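Local coordinates for protein beta-galactosidase (Trichoderma reesei, PDB 3OGV) that probably hydrolyses terminal non-reducing beta-D-galactose residues from beta-D-galactosides, as a member of glycosyl hydrolase family 35, at residues P55-D60 with T983-V988; P273-E278 with V316-I321; A283-G288 with G337-Y342; N414-D419 with T446-K451. One frame throughout, in Å; residues are numbered along the deposited sequence.

Contact 1. Residues P55-D60 with T983-V988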
# COMPACT_ATOMS: atom_id res chain seq x y z
N PRO A 55 5.92 5.39 -13.90
CA PRO A 55 7.28 4.88 -13.54
C PRO A 55 8.15 5.96 -12.87
O PRO A 55 8.94 5.64 -11.92
CB PRO A 55 7.85 4.48 -14.91
CG PRO A 55 6.62 4.14 -15.76
CD PRO A 55 5.51 5.02 -15.24
N SER A 56 7.98 7.22 -13.28
CA SER A 56 8.78 8.33 -12.73
C SER A 56 8.35 8.65 -11.30
O SER A 56 9.09 9.50 -10.65
CB SER A 56 8.85 9.52 -13.73
OG SER A 56 7.57 9.99 -13.89
N LEU A 57 7.32 8.15 -10.74
CA LEU A 57 6.94 8.40 -9.37
C LEU A 57 7.45 7.35 -8.37
O LEU A 57 7.37 7.55 -7.15
CB LEU A 57 5.40 8.54 -9.23
CG LEU A 57 4.90 9.97 -9.66
CD1 LEU A 57 3.36 9.93 -9.59
CD2 LEU A 57 5.49 11.10 -8.74
N TYR A 58 8.03 6.26 -8.88
CA TYR A 58 8.54 5.27 -7.92
C TYR A 58 9.67 5.88 -7.02
O TYR A 58 9.63 5.63 -5.82
CB TYR A 58 9.11 4.03 -8.59
CG TYR A 58 8.02 3.23 -9.34
CD1 TYR A 58 6.78 3.01 -8.78
CD2 TYR A 58 8.33 2.63 -10.53
CE1 TYR A 58 5.79 2.23 -9.45
CE2 TYR A 58 7.35 1.83 -11.23
CZ TYR A 58 6.17 1.68 -10.67
OH TYR A 58 5.18 0.88 -11.29
N LEU A 59 10.51 6.70 -7.63
CA LEU A 59 11.58 7.35 -6.79
C LEU A 59 10.94 8.25 -5.76
O LEU A 59 11.53 8.37 -4.63
CB LEU A 59 12.58 8.09 -7.72
CG LEU A 59 13.75 8.63 -6.91
CD1 LEU A 59 14.61 7.53 -6.37
CD2 LEU A 59 14.54 9.44 -7.90
N ASP A 60 9.82 8.93 -6.04
CA ASP A 60 9.19 9.71 -5.02
C ASP A 60 8.81 8.87 -3.82
O ASP A 60 9.06 9.23 -2.65
CB ASP A 60 7.98 10.45 -5.60
CG ASP A 60 7.26 11.26 -4.62
OD1 ASP A 60 7.90 12.08 -3.95
OD2 ASP A 60 6.04 11.21 -4.42
N THR A 983 8.63 21.41 -4.19
CA THR A 983 9.22 20.08 -4.21
C THR A 983 10.59 20.05 -4.83
O THR A 983 10.92 20.69 -5.82
CB THR A 983 8.24 19.11 -5.02
OG1 THR A 983 8.79 17.78 -4.94
CG2 THR A 983 8.14 19.43 -6.51
N GLY A 984 11.42 19.14 -4.27
CA GLY A 984 12.75 18.80 -4.79
C GLY A 984 12.81 17.39 -5.41
O GLY A 984 13.88 16.83 -5.61
N ARG A 985 11.63 16.85 -5.77
CA ARG A 985 11.56 15.51 -6.44
C ARG A 985 12.19 15.54 -7.81
O ARG A 985 12.39 16.60 -8.45
CB ARG A 985 10.07 15.09 -6.57
CG ARG A 985 9.31 15.92 -7.60
CD ARG A 985 7.86 15.63 -7.54
NE ARG A 985 7.19 16.52 -8.52
CZ ARG A 985 5.88 16.44 -8.75
NH1 ARG A 985 5.13 15.52 -8.21
NH2 ARG A 985 5.34 17.34 -9.59
N GLU A 986 12.55 14.35 -8.33
CA GLU A 986 12.89 14.24 -9.73
C GLU A 986 11.61 14.38 -10.59
O GLU A 986 10.52 14.08 -10.16
CB GLU A 986 13.60 12.86 -10.02
CG GLU A 986 14.96 12.84 -9.28
CD GLU A 986 15.93 13.97 -9.58
OE1 GLU A 986 16.48 13.99 -10.71
OE2 GLU A 986 16.21 14.78 -8.66
N ARG A 987 11.81 14.92 -11.81
CA ARG A 987 10.69 15.33 -12.66
C ARG A 987 9.75 14.14 -13.06
O ARG A 987 10.23 13.04 -13.27
CB ARG A 987 11.21 16.03 -13.93
CG ARG A 987 11.79 17.45 -13.61
CD ARG A 987 10.72 18.57 -13.65
NE ARG A 987 11.19 19.64 -14.54
CZ ARG A 987 11.25 19.55 -15.87
NH1 ARG A 987 10.84 18.44 -16.49
NH2 ARG A 987 11.70 20.57 -16.59
N VAL A 988 8.47 14.42 -13.01
CA VAL A 988 7.46 13.40 -13.38
C VAL A 988 7.22 13.49 -14.88
O VAL A 988 6.86 14.56 -15.42
CB VAL A 988 6.17 13.63 -12.63
CG1 VAL A 988 5.11 12.59 -13.04
CG2 VAL A 988 6.42 13.63 -11.14
O HOH W 1 9.65 11.67 -8.72
O HOH W 2 11.49 10.87 -11.50
O HOH W 3 5.38 13.83 -5.79
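L57 lays its CD2 against CG2 of V988, 3.6 Å away, and this is the apolar heart of a contact between the TIM barrel and the far C-terminal part of the chain. Residues 55-60 lead into helix 58-66, which follows barrel strand 38-47; residues 983-988 are an extended tail after strand 981-982. V988 works in two directions: its CG2 also lies over the centre of the R985 guanidinium, 3.6 Å above that plane, so this one methyl touches both the leucine and the flat cation. The guanidinium is held from outside by a salt bridge to E945. L59, its CG turned away from the backbone N (chi1 -174°), reaches CD2 across the bent chain of E986, touching its CG at 3.7 Å.

Two waters link the backbones. One lies 3.0 Å from S56 O and also reaches E986 O; the other joins the same S56 carbonyl to R987 O. A third water links side chains instead: it accepts from R985 NH1 and reaches D60 OD2 weakly, the carboxylate being already engaged by K64, R352 and R591. Beside the two backbone waters S56 packs against the tail, its hydroxyl bonded to the backbone N of E989 and its OG only 3.4 Å from V988 CA.

Contact 2. Residues P273-E278 with V316-I321. With PTQ (2-phenylethyl 1-thio-beta-D-galactopyranoside), chain E.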
# COMPACT_ATOMS: atom_id res chain seq x y z
N PRO A 273 16.28 -15.43 11.96
CA PRO A 273 15.83 -14.19 12.66
C PRO A 273 14.35 -14.07 12.87
O PRO A 273 13.57 -14.46 11.96
CB PRO A 273 16.31 -13.12 11.67
CG PRO A 273 17.31 -13.70 10.71
CD PRO A 273 16.94 -15.19 10.67
N PHE A 274 13.88 -13.55 13.96
CA PHE A 274 12.45 -13.32 14.15
C PHE A 274 11.94 -12.31 13.10
O PHE A 274 12.43 -11.17 13.04
CB PHE A 274 12.13 -12.92 15.56
CG PHE A 274 10.67 -12.60 15.80
CD1 PHE A 274 9.67 -13.40 15.21
CD2 PHE A 274 10.28 -11.45 16.54
CE1 PHE A 274 8.32 -13.09 15.42
CE2 PHE A 274 8.95 -11.08 16.70
CZ PHE A 274 7.95 -11.92 16.14
N SER A 275 10.99 -12.78 12.26
CA SER A 275 10.63 -12.05 11.07
C SER A 275 9.12 -11.88 11.01
O SER A 275 8.35 -12.87 11.00
CB SER A 275 11.10 -12.80 9.83
OG SER A 275 12.49 -12.93 9.81
N LEU A 276 8.62 -10.63 10.92
CA LEU A 276 7.23 -10.30 10.69
C LEU A 276 7.21 -9.76 9.29
O LEU A 276 7.51 -8.58 8.98
CB LEU A 276 6.75 -9.28 11.75
CG LEU A 276 6.64 -9.83 13.14
CD1 LEU A 276 6.34 -8.66 14.13
CD2 LEU A 276 5.54 -10.93 13.24
N VAL A 277 6.83 -10.65 8.32
CA VAL A 277 6.94 -10.37 6.92
C VAL A 277 5.71 -9.50 6.49
O VAL A 277 5.87 -8.78 5.48
CB VAL A 277 7.03 -11.68 6.10
CG1 VAL A 277 6.96 -11.40 4.55
CG2 VAL A 277 8.39 -12.24 6.45
N GLU A 278 4.61 -9.52 7.22
CA GLU A 278 3.58 -8.48 7.06
C GLU A 278 3.15 -8.14 8.44
O GLU A 278 2.68 -9.00 9.23
CB GLU A 278 2.36 -8.96 6.27
CG GLU A 278 2.67 -9.39 4.88
CD GLU A 278 1.39 -9.98 4.27
OE1 GLU A 278 0.30 -9.59 4.61
OE2 GLU A 278 1.58 -10.71 3.28
N VAL A 316 12.12 -8.49 17.06
CA VAL A 316 11.99 -8.60 15.60
C VAL A 316 13.20 -7.98 14.91
O VAL A 316 13.64 -6.81 15.19
CB VAL A 316 10.66 -7.97 15.15
CG1 VAL A 316 10.68 -6.38 15.26
CG2 VAL A 316 10.36 -8.35 13.68
N THR A 317 13.80 -8.62 13.90
CA THR A 317 14.88 -8.02 13.12
C THR A 317 14.67 -8.01 11.60
O THR A 317 15.47 -7.52 10.88
CB THR A 317 16.27 -8.58 13.42
OG1 THR A 317 16.24 -10.00 13.21
CG2 THR A 317 16.61 -8.30 14.96
N ILE A 318 13.50 -8.64 11.15
CA ILE A 318 13.01 -8.40 9.74
C ILE A 318 11.58 -8.04 9.93
O ILE A 318 10.79 -8.83 10.43
CB ILE A 318 13.19 -9.68 8.87
CG1 ILE A 318 14.67 -10.06 8.74
CG2 ILE A 318 12.53 -9.40 7.46
CD1 ILE A 318 14.93 -11.36 7.90
N PHE A 319 11.25 -6.79 9.60
CA PHE A 319 9.93 -6.21 9.99
C PHE A 319 9.44 -5.41 8.83
O PHE A 319 10.04 -4.40 8.47
CB PHE A 319 10.22 -5.32 11.27
CG PHE A 319 9.03 -4.73 11.93
CD1 PHE A 319 7.82 -5.26 11.86
CD2 PHE A 319 9.26 -3.61 12.72
CE1 PHE A 319 6.74 -4.68 12.53
CE2 PHE A 319 8.24 -3.03 13.43
CZ PHE A 319 6.97 -3.57 13.36
N ASN A 320 8.32 -5.85 8.23
CA ASN A 320 7.73 -5.17 7.05
C ASN A 320 6.31 -4.76 7.34
O ASN A 320 5.49 -5.48 7.85
CB ASN A 320 7.68 -6.16 5.85
CG ASN A 320 7.06 -5.56 4.61
OD1 ASN A 320 7.48 -4.48 4.12
ND2 ASN A 320 6.02 -6.23 4.10
N ILE A 321 6.10 -3.47 7.07
CA ILE A 321 4.76 -2.80 7.32
C ILE A 321 3.88 -2.81 6.03
O ILE A 321 4.21 -2.21 5.04
CB ILE A 321 5.03 -1.33 7.76
CG1 ILE A 321 5.96 -1.28 9.03
CG2 ILE A 321 3.67 -0.64 8.05
CD1 ILE A 321 5.58 -2.15 10.19
C1 PTQ E . -2.45 -10.97 4.19
O1 PTQ E . -3.62 -10.13 4.35
S1 PTQ E . -2.90 -12.59 4.95
C2 PTQ E . -2.04 -11.19 2.77
O2 PTQ E . -0.86 -11.92 2.66
C3 PTQ E . -1.96 -9.89 1.96
O3 PTQ E . -1.84 -10.18 0.60
C4 PTQ E . -3.15 -9.00 2.26
O4 PTQ E . -4.30 -9.67 1.65
C5 PTQ E . -3.42 -8.78 3.71
O5 PTQ E . -4.59 -6.74 3.57
C6 PTQ E . -4.65 -8.08 4.18
C7 PTQ E . -3.21 -12.10 6.66
C8 PTQ E . -3.88 -13.18 7.47
C9 PTQ E . -4.17 -12.74 8.85
C10 PTQ E . -5.37 -12.12 9.15
C11 PTQ E . -5.58 -11.65 10.46
C12 PTQ E . -4.57 -11.82 11.44
C13 PTQ E . -3.38 -12.41 11.08
C14 PTQ E . -3.16 -12.81 9.83
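L276 N gives its hydrogen to I318 O at 2.9 Å, and L276 O takes one from N320 N at the same length, so S275 and L276 pair in parallel with I318 and F319, on neighbouring strands of the TIM barrel. Past them the chain turns a corner at V277 and E278. Before that ladder, F274 O accepts twice, from T317 N at 3.0 Å and weakly from I318 N. The outer edges are served too: S275 and V277 bond to H237 of strand 236-239, and T317 and F319 to I42 of strand 38-47.

Side chains finish the polar accounts. S275 OG bonds back to P273 O from well above its carbonyl plane, 52° out, while T317 OG1 pairs with H31 O. N320 extends away from its own backbone N (chi1 179°), which carries the amide across to V277, where ND2 gives a 2.9 Å bond to V277 O lying almost in the amide plane. The amide also reaches S44 and E46 of the adjacent strand. Between these bonds, V316 CG2 fits against L276 CG, and F274 CD2 lies 3.8 Å from V316 CB.

E278 reaches the galactoside: its OE2 accepts from PTQ O2 at 2.8 Å and also meets R114 and N215, while OE1 is bonded to Y240. Cut back to an alanine, E278 would probably leave the sugar O2 without this acceptor and R114 without its carboxylate mate. The pairing, with the N320 bond to V277 O, probably helps set the backbone from which this galactose-binding glutamate enters the pocket.

Contact 3. Residues A283-G288 with G337-Y342. With GLC (alpha-D-glucopyranose), chain C; PTQ (2-phenylethyl 1-thio-beta-D-galactopyranoside), chain E; MAN (alpha-D-mannopyranose), chain B.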
# COMPACT_ATOMS: atom_id res chain seq x y z
N ALA A 283 -5.62 -0.98 7.08
CA ALA A 283 -6.60 -2.08 6.90
C ALA A 283 -7.15 -1.88 5.51
O ALA A 283 -7.19 -0.75 4.99
CB ALA A 283 -7.74 -1.97 7.91
N PHE A 284 -7.69 -2.94 4.94
CA PHE A 284 -8.51 -2.81 3.69
C PHE A 284 -9.92 -2.35 4.11
O PHE A 284 -10.28 -2.31 5.29
CB PHE A 284 -8.51 -4.15 2.89
CG PHE A 284 -9.02 -5.35 3.67
CD1 PHE A 284 -10.37 -5.49 4.03
CD2 PHE A 284 -8.13 -6.36 4.00
CE1 PHE A 284 -10.83 -6.65 4.76
CE2 PHE A 284 -8.57 -7.53 4.68
CZ PHE A 284 -9.93 -7.69 5.01
N ASP A 285 -10.74 -2.01 3.11
CA ASP A 285 -12.07 -1.43 3.37
C ASP A 285 -12.98 -1.90 2.17
O ASP A 285 -12.56 -1.76 1.02
CB ASP A 285 -12.02 0.13 3.47
CG ASP A 285 -13.29 0.70 4.09
OD1 ASP A 285 -13.82 0.25 5.15
OD2 ASP A 285 -13.72 1.76 3.53
N PRO A 286 -14.17 -2.44 2.51
CA PRO A 286 -15.06 -2.97 1.44
C PRO A 286 -15.93 -1.83 0.86
O PRO A 286 -16.10 -0.78 1.43
CB PRO A 286 -15.96 -3.97 2.19
CG PRO A 286 -16.09 -3.34 3.61
CD PRO A 286 -14.65 -2.77 3.87
N PHE A 287 -16.60 -2.19 -0.28
CA PHE A 287 -17.78 -1.38 -0.60
C PHE A 287 -18.69 -1.35 0.60
O PHE A 287 -18.85 -2.33 1.32
CB PHE A 287 -18.54 -1.98 -1.85
CG PHE A 287 -17.97 -1.59 -3.18
CD1 PHE A 287 -18.28 -0.30 -3.71
CD2 PHE A 287 -17.13 -2.45 -3.95
CE1 PHE A 287 -17.79 0.10 -4.97
CE2 PHE A 287 -16.68 -2.07 -5.20
CZ PHE A 287 -16.98 -0.83 -5.72
N GLY A 288 -19.34 -0.19 0.79
CA GLY A 288 -20.12 0.01 1.96
C GLY A 288 -19.35 0.18 3.29
O GLY A 288 -19.95 0.17 4.36
N GLY A 337 -14.12 -7.45 -2.80
CA GLY A 337 -14.21 -7.05 -1.42
C GLY A 337 -13.58 -5.73 -1.03
O GLY A 337 -13.46 -5.43 0.17
N GLY A 338 -13.17 -4.96 -2.05
CA GLY A 338 -12.68 -3.60 -1.93
C GLY A 338 -13.19 -2.78 -3.06
O GLY A 338 -13.93 -3.28 -3.97
N TYR A 339 -12.85 -1.51 -3.09
CA TYR A 339 -13.31 -0.54 -4.10
C TYR A 339 -12.12 0.10 -4.76
O TYR A 339 -11.03 -0.53 -4.82
CB TYR A 339 -14.37 0.43 -3.54
CG TYR A 339 -13.91 1.11 -2.23
CD1 TYR A 339 -14.22 0.50 -0.98
CD2 TYR A 339 -13.24 2.32 -2.25
CE1 TYR A 339 -13.82 1.10 0.28
CE2 TYR A 339 -12.85 2.92 -1.03
CZ TYR A 339 -13.16 2.32 0.15
OH TYR A 339 -12.80 2.93 1.36
N THR A 340 -12.24 1.26 -5.42
CA THR A 340 -11.14 1.76 -6.22
C THR A 340 -9.89 2.15 -5.36
O THR A 340 -8.77 1.74 -5.71
CB THR A 340 -11.48 2.99 -7.10
OG1 THR A 340 -12.71 2.64 -7.81
CG2 THR A 340 -10.36 3.30 -8.08
N SER A 341 -10.12 2.85 -4.25
CA SER A 341 -8.93 3.29 -3.47
C SER A 341 -8.28 2.07 -2.82
O SER A 341 -8.94 1.20 -2.28
CB SER A 341 -9.52 4.21 -2.43
OG SER A 341 -8.41 4.70 -1.60
N TYR A 342 -6.95 2.16 -2.74
CA TYR A 342 -6.22 1.21 -1.83
C TYR A 342 -5.32 2.10 -0.89
O TYR A 342 -4.20 1.75 -0.57
CB TYR A 342 -5.35 0.19 -2.62
CG TYR A 342 -5.02 -1.04 -1.78
CD1 TYR A 342 -5.99 -1.80 -1.21
CD2 TYR A 342 -3.65 -1.41 -1.63
CE1 TYR A 342 -5.68 -3.03 -0.50
CE2 TYR A 342 -3.33 -2.62 -0.96
CZ TYR A 342 -4.32 -3.35 -0.41
OH TYR A 342 -3.99 -4.56 0.21
C1 GLC C . -15.09 -7.37 4.16
C2 GLC C . -14.23 -7.76 2.97
C3 GLC C . -14.06 -9.26 2.85
C4 GLC C . -13.42 -9.74 4.13
C5 GLC C . -14.34 -9.38 5.31
C6 GLC C . -13.84 -9.86 6.67
O2 GLC C . -14.82 -7.21 1.82
O3 GLC C . -13.18 -9.53 1.74
O4 GLC C . -13.33 -11.17 4.08
O5 GLC C . -14.49 -8.00 5.29
O6 GLC C . -12.61 -9.20 6.92
C1 PTQ E . -2.45 -10.97 4.19
O1 PTQ E . -3.62 -10.13 4.35
S1 PTQ E . -2.90 -12.59 4.95
C2 PTQ E . -2.04 -11.19 2.77
O2 PTQ E . -0.86 -11.92 2.66
C3 PTQ E . -1.96 -9.89 1.96
O3 PTQ E . -1.84 -10.18 0.60
C4 PTQ E . -3.15 -9.00 2.26
O4 PTQ E . -4.30 -9.67 1.65
C5 PTQ E . -3.42 -8.78 3.71
O5 PTQ E . -4.59 -6.74 3.57
C6 PTQ E . -4.65 -8.08 4.18
C7 PTQ E . -3.21 -12.10 6.66
C8 PTQ E . -3.88 -13.18 7.47
C9 PTQ E . -4.17 -12.74 8.85
C10 PTQ E . -5.37 -12.12 9.15
C11 PTQ E . -5.58 -11.65 10.46
C12 PTQ E . -4.57 -11.82 11.44
C13 PTQ E . -3.38 -12.41 11.08
C14 PTQ E . -3.16 -12.81 9.83
C1 MAN B . -20.91 -5.44 7.51
C2 MAN B . -19.85 -6.31 8.26
C3 MAN B . -19.22 -5.37 9.30
C4 MAN B . -18.73 -4.03 8.71
C5 MAN B . -19.82 -3.31 7.92
C6 MAN B . -19.28 -2.21 7.02
O2 MAN B . -18.81 -6.63 7.32
O3 MAN B . -18.20 -6.11 9.97
O4 MAN B . -18.28 -3.12 9.73
O5 MAN B . -20.39 -4.24 6.93
O6 MAN B . -18.19 -2.57 6.12
O HOH W 4 -10.90 -0.52 -1.12
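Y339 sets its CB squarely over the face of the F287 ring, 3.6 Å from the centroid and only 11° off the normal, a CH-pi contact between two loops of the TIM barrel, one following strand 275-280 and the other strand 318-321. Its own ring meets the same phenylalanine edge to face, with planes at 59°. CG stands between the backbone N and the carbonyl carbon (chi1 52°), which folds the tyrosine ring back along the opposite loop, where P286 O lies at its edge.

At the far end Y339 OH donates to D285 OD2 at 2.6 Å, on the anti lone pair of that oxygen. D285 is doubly engaged besides: OD2 also takes the backbone N of G291, and OD1 that of W290, which probably helps hold the carboxylate steep to the tyrosine ring. A phenylalanine in place of Y339 would probably keep the packing on F287 but leave D285 OD2 without its hydroxyl partner across the contact. One face of the tyrosine ring is topped by a water that bonds to D285 O, Y339 N and S341 O.

The backbones also come close, G338 CA lying 3.5 Å from D285 O. At G337 a beta carbon would collide with O3 of a bound glucose, whose O2 donates to G337 O at 2.8 Å, an oxygen that P286 CA also approaches to 3.2 Å.

Contact 4. Residues N414-D419 with T446-K451. With NAG (2-acetamido-2-deoxy-beta-D-glucopyranose), chain D; MAN (alpha-D-mannopyranose), chain F.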
# COMPACT_ATOMS: atom_id res chain seq x y z
N ASN A 414 -2.53 -2.72 31.22
CA ASN A 414 -3.62 -2.86 30.26
C ASN A 414 -3.11 -2.10 29.02
O ASN A 414 -3.09 -0.87 29.04
CB ASN A 414 -4.90 -2.23 30.78
CG ASN A 414 -6.00 -2.18 29.74
OD1 ASN A 414 -5.80 -2.64 28.59
ND2 ASN A 414 -7.10 -1.59 30.09
N TYR A 415 -2.71 -2.82 27.97
CA TYR A 415 -2.04 -2.16 26.80
C TYR A 415 -2.97 -1.14 26.13
O TYR A 415 -2.48 -0.22 25.37
CB TYR A 415 -1.60 -3.23 25.81
CG TYR A 415 -2.75 -3.60 24.81
CD1 TYR A 415 -3.83 -4.48 25.18
CD2 TYR A 415 -2.81 -3.06 23.55
CE1 TYR A 415 -4.88 -4.75 24.24
CE2 TYR A 415 -3.86 -3.29 22.66
CZ TYR A 415 -4.83 -4.17 22.97
OH TYR A 415 -5.86 -4.42 22.13
N SER A 416 -4.27 -1.25 26.29
CA SER A 416 -5.26 -0.33 25.74
C SER A 416 -5.40 1.01 26.50
O SER A 416 -6.07 1.96 26.05
CB SER A 416 -6.72 -1.09 25.81
OG SER A 416 -7.77 -0.13 25.41
N SER A 417 -4.82 1.01 27.75
CA SER A 417 -5.13 2.12 28.63
C SER A 417 -4.85 3.52 28.03
O SER A 417 -3.77 3.77 27.44
CB SER A 417 -4.27 1.93 29.88
OG SER A 417 -4.57 3.05 30.77
N THR A 418 -5.81 4.41 28.25
CA THR A 418 -5.58 5.79 27.88
C THR A 418 -5.22 6.65 29.11
O THR A 418 -5.11 7.89 29.00
CB THR A 418 -6.84 6.36 27.23
OG1 THR A 418 -7.92 6.15 28.14
CG2 THR A 418 -7.09 5.63 25.85
N ASP A 419 -5.00 5.96 30.24
CA ASP A 419 -4.65 6.68 31.50
C ASP A 419 -3.18 7.13 31.49
O ASP A 419 -2.38 6.67 30.65
CB ASP A 419 -4.81 5.76 32.71
CG ASP A 419 -6.32 5.44 33.04
OD1 ASP A 419 -7.25 6.12 32.54
OD2 ASP A 419 -6.59 4.50 33.85
N THR A 446 2.07 8.41 29.30
CA THR A 446 0.73 8.92 29.02
C THR A 446 -0.10 7.84 28.26
O THR A 446 0.40 6.73 27.98
CB THR A 446 0.78 10.29 28.29
OG1 THR A 446 1.39 10.13 27.01
CG2 THR A 446 1.57 11.33 29.16
N GLY A 447 -1.29 8.19 27.87
CA GLY A 447 -2.23 7.18 27.27
C GLY A 447 -1.71 6.65 25.92
O GLY A 447 -1.18 7.38 25.08
N ARG A 448 -1.85 5.31 25.82
CA ARG A 448 -1.47 4.62 24.54
C ARG A 448 -0.11 5.05 24.05
O ARG A 448 0.16 5.34 22.88
CB ARG A 448 -2.58 4.78 23.51
CG ARG A 448 -3.74 3.93 23.94
CD ARG A 448 -4.87 3.97 22.93
NE ARG A 448 -5.97 3.14 23.43
CZ ARG A 448 -7.12 2.96 22.82
NH1 ARG A 448 -7.33 3.58 21.63
NH2 ARG A 448 -8.07 2.23 23.43
N ASP A 449 0.85 5.04 24.99
CA ASP A 449 2.28 5.28 24.73
C ASP A 449 3.06 4.06 25.18
O ASP A 449 2.64 3.34 26.08
CB ASP A 449 2.78 6.55 25.34
CG ASP A 449 4.02 7.06 24.67
OD1 ASP A 449 4.55 6.56 23.64
OD2 ASP A 449 4.67 8.03 25.24
N SER A 450 4.23 3.87 24.57
CA SER A 450 5.20 2.88 25.01
C SER A 450 6.57 3.45 24.74
O SER A 450 6.76 4.21 23.80
CB SER A 450 4.96 1.60 24.21
OG SER A 450 5.93 0.60 24.50
N LYS A 451 7.52 3.17 25.63
CA LYS A 451 8.88 3.68 25.55
C LYS A 451 9.91 2.63 25.52
O LYS A 451 9.69 1.56 26.14
CB LYS A 451 9.15 4.63 26.73
CG LYS A 451 8.15 5.88 26.71
CD LYS A 451 8.76 7.16 27.20
CE LYS A 451 7.60 8.15 27.31
NZ LYS A 451 7.33 8.86 26.00
C1 NAG D . -8.26 -1.34 29.24
C2 NAG D . -9.52 -1.78 29.89
C3 NAG D . -10.61 -1.25 28.94
C4 NAG D . -10.54 0.26 28.58
C5 NAG D . -9.18 0.51 27.99
C6 NAG D . -8.90 1.92 27.52
C7 NAG D . -9.31 -3.96 31.07
C8 NAG D . -9.29 -5.46 31.05
N2 NAG D . -9.47 -3.24 29.98
O3 NAG D . -11.87 -1.65 29.43
O4 NAG D . -11.48 0.57 27.56
O5 NAG D . -8.22 0.05 28.95
O6 NAG D . -9.20 2.79 28.62
O7 NAG D . -9.14 -3.40 32.13
C1 MAN F . -0.30 14.35 25.34
C2 MAN F . -0.46 13.68 26.65
C3 MAN F . -1.93 13.56 26.97
C4 MAN F . -2.65 14.91 26.79
C5 MAN F . -2.38 15.42 25.37
C6 MAN F . -2.95 16.84 25.16
O2 MAN F . 0.01 14.55 27.61
O3 MAN F . -1.96 13.18 28.33
O4 MAN F . -4.05 14.79 27.01
O5 MAN F . -1.00 15.56 25.26
O6 MAN F . -2.22 17.75 25.98
O HOH W 5 -2.95 10.54 28.43
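R448 carries the hydrogen bonds. Its NE donates to S416 O at 2.9 Å along a nearly straight line (164°), with that oxygen in the guanidinium plane, though the donor stands well above the plane of the carbonyl. NH2 adds a weak bond to the same atom. An extended chain from CG to NE carries the group over to the turn, while the backbone N of R448 bonds to S417 O at 2.9 Å, in the plane of that carbonyl. Beyond the contact, NH1 reaches S250 O and the cation rests on W252, so the arginine also ties this part of domain 2 to the TIM barrel domain.

The first segment opens with a type I beta turn, N414 to S417, between strands 406-412 and 421-427; the second enters strand 450-459, which pairs antiparallel with 406-412 in the large sheet of domain 2. An Asx turn, with N414 OD1 accepting from S416 N, lies within the beta turn, and an ST turn, with S417 OG accepting from D419 N, follows on from its last residue.

Apolar and close backbone contacts come next. T418 runs alongside R448 and lays CG2 over a face of the guanidinium, 3.6 Å from NE. G447 passes close by, with CA 3.4 Å from T418 O; a beta carbon there would run into that oxygen.

Sugars border both segments. N414 ND2 is bonded covalently to C1 of an N-acetylglucosamine, and a water accepting from G447 N at 2.9 Å also bonds to O3 of a bound mannose.

Contacts 2 and 3 are both buried, contact 2 as strand against strand with regular backbone bonds, contact 3 built from loops, so that side chains replace the ladder. Contact 1 lies at the surface and relies on water and a few apolar touches. Contact 2 pairs barrel strands 275-280 and 318-321, and contact 3 joins the loops that follow them; their segments alternate along the chain, and both reach PTQ. Contact 4 is partly buried, in domain 2, with arginine-to-carbonyl bonds and sugars at its rim. Contact 1 encloses the other three in sequence, bringing the chain's last part back to a barrel helix; its centre lies about 39 Å from that of contact 4.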